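Local coordinates for protein glutathione S-transferase (PDB 4E8H) that probably transfers glutathione to electrophilic compounds, working as a homodimer with a thioredoxin-like domain that binds glutathione and an all-helical C-terminal domain, at residues 97-102 with 158-163. Sequence-based numbering, arbitrary orientation.
Sequences AIIDQR and MTVADI
Ile99, on helix 93-124, meets Thr159 tip to tip at the capping box that opens helix 160-174, in the all-helical C-terminal domain of this glutathione transferase. The packing across the pair is apolar, and Ile99 reaches three residues with its two branches. With CG1 beside its backbone N (chi1 -62°), the long branch runs out until Ile99 CD1 lies 3.6 Å from the Thr159 methyl, CG2. The short branch serves the first turn of the other helix: Ile99 CG2 is 4.0 Å from Val160 CG2, the two side chains crossing at about a right angle, and it also touches Ala161 CB. Val160 packs as well on Thr76 and Val79 of helix 71-82 and on Thr24 of helix 16-27, which ties the contact to the thioredoxin-like domain. One turn along from Ile99, Arg102 gives only its first carbon, CB resting 3.8 Å from Ala161 CB at the closest backbone approach of the segments. Its chain then bends at chi2 and leads the guanidinium away, to a cation-pi contact with Phe146 and a hydrogen bond from NE to Val153 O. An alanine in place of Ile99 would probably open a gap beside the Thr159 methyl and leave Val160 CG2 without its Ile99 neighbour.

No hydrogen bond joins the segments. Asp162 is fixed through OD1, which accepts from Val153 N and Trp188 NE1. In the capping box, Thr159 OG1 accepts a weak bond from Ala161 N at 3.4 Å. Thr159 N donates over 2.8 Å to Asp162 OD2, nearly straight and onto the anti lone pair of that oxygen.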
loop_
_atom_site.group_PDB
_atom_site.type_symbol
_atom_site.label_atom_id
_atom_site.label_comp_id
_atom_site.label_asym_id
_atom_site.label_seq_id
_atom_site.Cartn_x
_atom_site.Cartn_y
_atom_site.Cartn_z
ATOM N N ALA B 97 -5.861 -3.619 11.617
ATOM C CA ALA B 97 -6.590 -3.136 10.440
ATOM C C ALA B 97 -6.493 -1.622 10.247
ATOM O O ALA B 97 -6.308 -1.149 9.123
ATOM C CB ALA B 97 -8.049 -3.569 10.497
ATOM N N ILE B 98 -6.626 -0.872 11.342
ATOM C CA ILE B 98 -6.497 0.588 11.312
ATOM C C ILE B 98 -5.094 0.993 10.847
ATOM O O ILE B 98 -4.948 1.869 9.991
ATOM C CB ILE B 98 -6.834 1.231 12.689
ATOM C CG1 ILE B 98 -8.276 0.896 13.098
ATOM C CG2 ILE B 98 -6.633 2.748 12.647
ATOM C CD1 ILE B 98 -8.614 1.218 14.554
ATOM N N ILE B 99 -4.075 0.338 11.401
ATOM C CA ILE B 99 -2.691 0.571 10.989
ATOM C C ILE B 99 -2.528 0.274 9.501
ATOM O O ILE B 99 -1.910 1.056 8.777
ATOM C CB ILE B 99 -1.686 -0.259 11.822
ATOM C CG1 ILE B 99 -1.761 0.144 13.294
ATOM C CG2 ILE B 99 -0.256 -0.062 11.307
ATOM C CD1 ILE B 99 -1.191 -0.883 14.235
ATOM N N ASP B 100 -3.100 -0.841 9.044
ATOM C CA ASP B 100 -3.002 -1.218 7.635
ATOM C C ASP B 100 -3.646 -0.201 6.701
ATOM O O ASP B 100 -3.102 0.079 5.630
ATOM C CB ASP B 100 -3.550 -2.629 7.391
ATOM C CG ASP B 100 -2.599 -3.710 7.878
ATOM O OD1 ASP B 100 -1.376 -3.452 7.957
ATOM O OD2 ASP B 100 -3.074 -4.824 8.188
ATOM N N GLN B 101 -4.783 0.360 7.111
ATOM C CA GLN B 101 -5.427 1.424 6.340
ATOM C C GLN B 101 -4.546 2.675 6.267
ATOM O O GLN B 101 -4.442 3.297 5.207
ATOM C CB GLN B 101 -6.820 1.753 6.891
ATOM C CG GLN B 101 -7.529 2.916 6.184
ATOM C CD GLN B 101 -7.192 4.268 6.792
ATOM O OE1 GLN B 101 -7.172 4.422 8.014
ATOM N NE2 GLN B 101 -6.932 5.257 5.941
ATOM N N ARG B 102 -3.922 3.038 7.387
ATOM C CA ARG B 102 -3.038 4.205 7.429
ATOM C C ARG B 102 -1.802 3.998 6.550
ATOM O O ARG B 102 -1.343 4.935 5.894
ATOM C CB ARG B 102 -2.636 4.560 8.868
ATOM C CG ARG B 102 -3.802 4.849 9.827
ATOM C CD ARG B 102 -4.608 6.092 9.440
ATOM N NE ARG B 102 -5.359 6.621 10.579
ATOM C CZ ARG B 102 -6.685 6.718 10.657
ATOM N NH1 ARG B 102 -7.459 6.337 9.649
ATOM N NH2 ARG B 102 -7.239 7.218 11.753
ATOM N N MET B 158 2.140 4.973 19.355
ATOM C CA MET B 158 2.872 5.126 18.095
ATOM C C MET B 158 3.008 3.777 17.385
ATOM O O MET B 158 3.238 2.749 18.029
ATOM C CB MET B 158 4.255 5.746 18.340
ATOM C CG MET B 158 4.981 6.195 17.069
ATOM S SD MET B 158 6.664 6.791 17.342
ATOM C CE MET B 158 7.535 5.256 17.661
ATOM N N THR B 159 2.841 3.785 16.063
ATOM C CA THR B 159 2.950 2.572 15.250
ATOM C C THR B 159 3.860 2.806 14.041
ATOM O O THR B 159 4.350 3.921 13.837
ATOM C CB THR B 159 1.558 2.065 14.776
ATOM O OG1 THR B 159 0.924 3.062 13.964
ATOM C CG2 THR B 159 0.662 1.728 15.966
ATOM N N VAL B 160 4.089 1.758 13.250
ATOM C CA VAL B 160 4.855 1.884 12.003
ATOM C C VAL B 160 4.229 2.916 11.059
ATOM O O VAL B 160 4.934 3.548 10.268
ATOM C CB VAL B 160 5.043 0.525 11.269
ATOM C CG1 VAL B 160 5.969 -0.390 12.061
ATOM C CG2 VAL B 160 3.698 -0.159 10.998
ATOM N N ALA B 161 2.910 3.086 11.161
ATOM C CA ALA B 161 2.186 4.073 10.366
ATOM C C ALA B 161 2.651 5.505 10.653
ATOM O O ALA B 161 2.856 6.280 9.720
ATOM C CB ALA B 161 0.685 3.931 10.567
ATOM N N ASP B 162 2.831 5.844 11.933
ATOM C CA ASP B 162 3.388 7.149 12.326
ATOM C C ASP B 162 4.798 7.356 11.784
ATOM O O ASP B 162 5.141 8.453 11.346
ATOM C CB ASP B 162 3.431 7.300 13.848
ATOM C CG ASP B 162 2.067 7.204 14.483
ATOM O OD1 ASP B 162 1.322 8.206 14.459
ATOM O OD2 ASP B 162 1.742 6.123 15.013
ATOM N N ILE B 163 5.606 6.298 11.825
ATOM C CA ILE B 163 7.006 6.369 11.409
ATOM C C ILE B 163 7.155 6.678 9.911
ATOM O O ILE B 163 7.959 7.535 9.538
ATOM C CB ILE B 163 7.810 5.097 11.833
ATOM C CG1 ILE B 163 7.766 4.922 13.361
ATOM C CG2 ILE B 163 9.257 5.168 11.330
ATOM C CD1 ILE B 163 8.495 3.682 13.893
#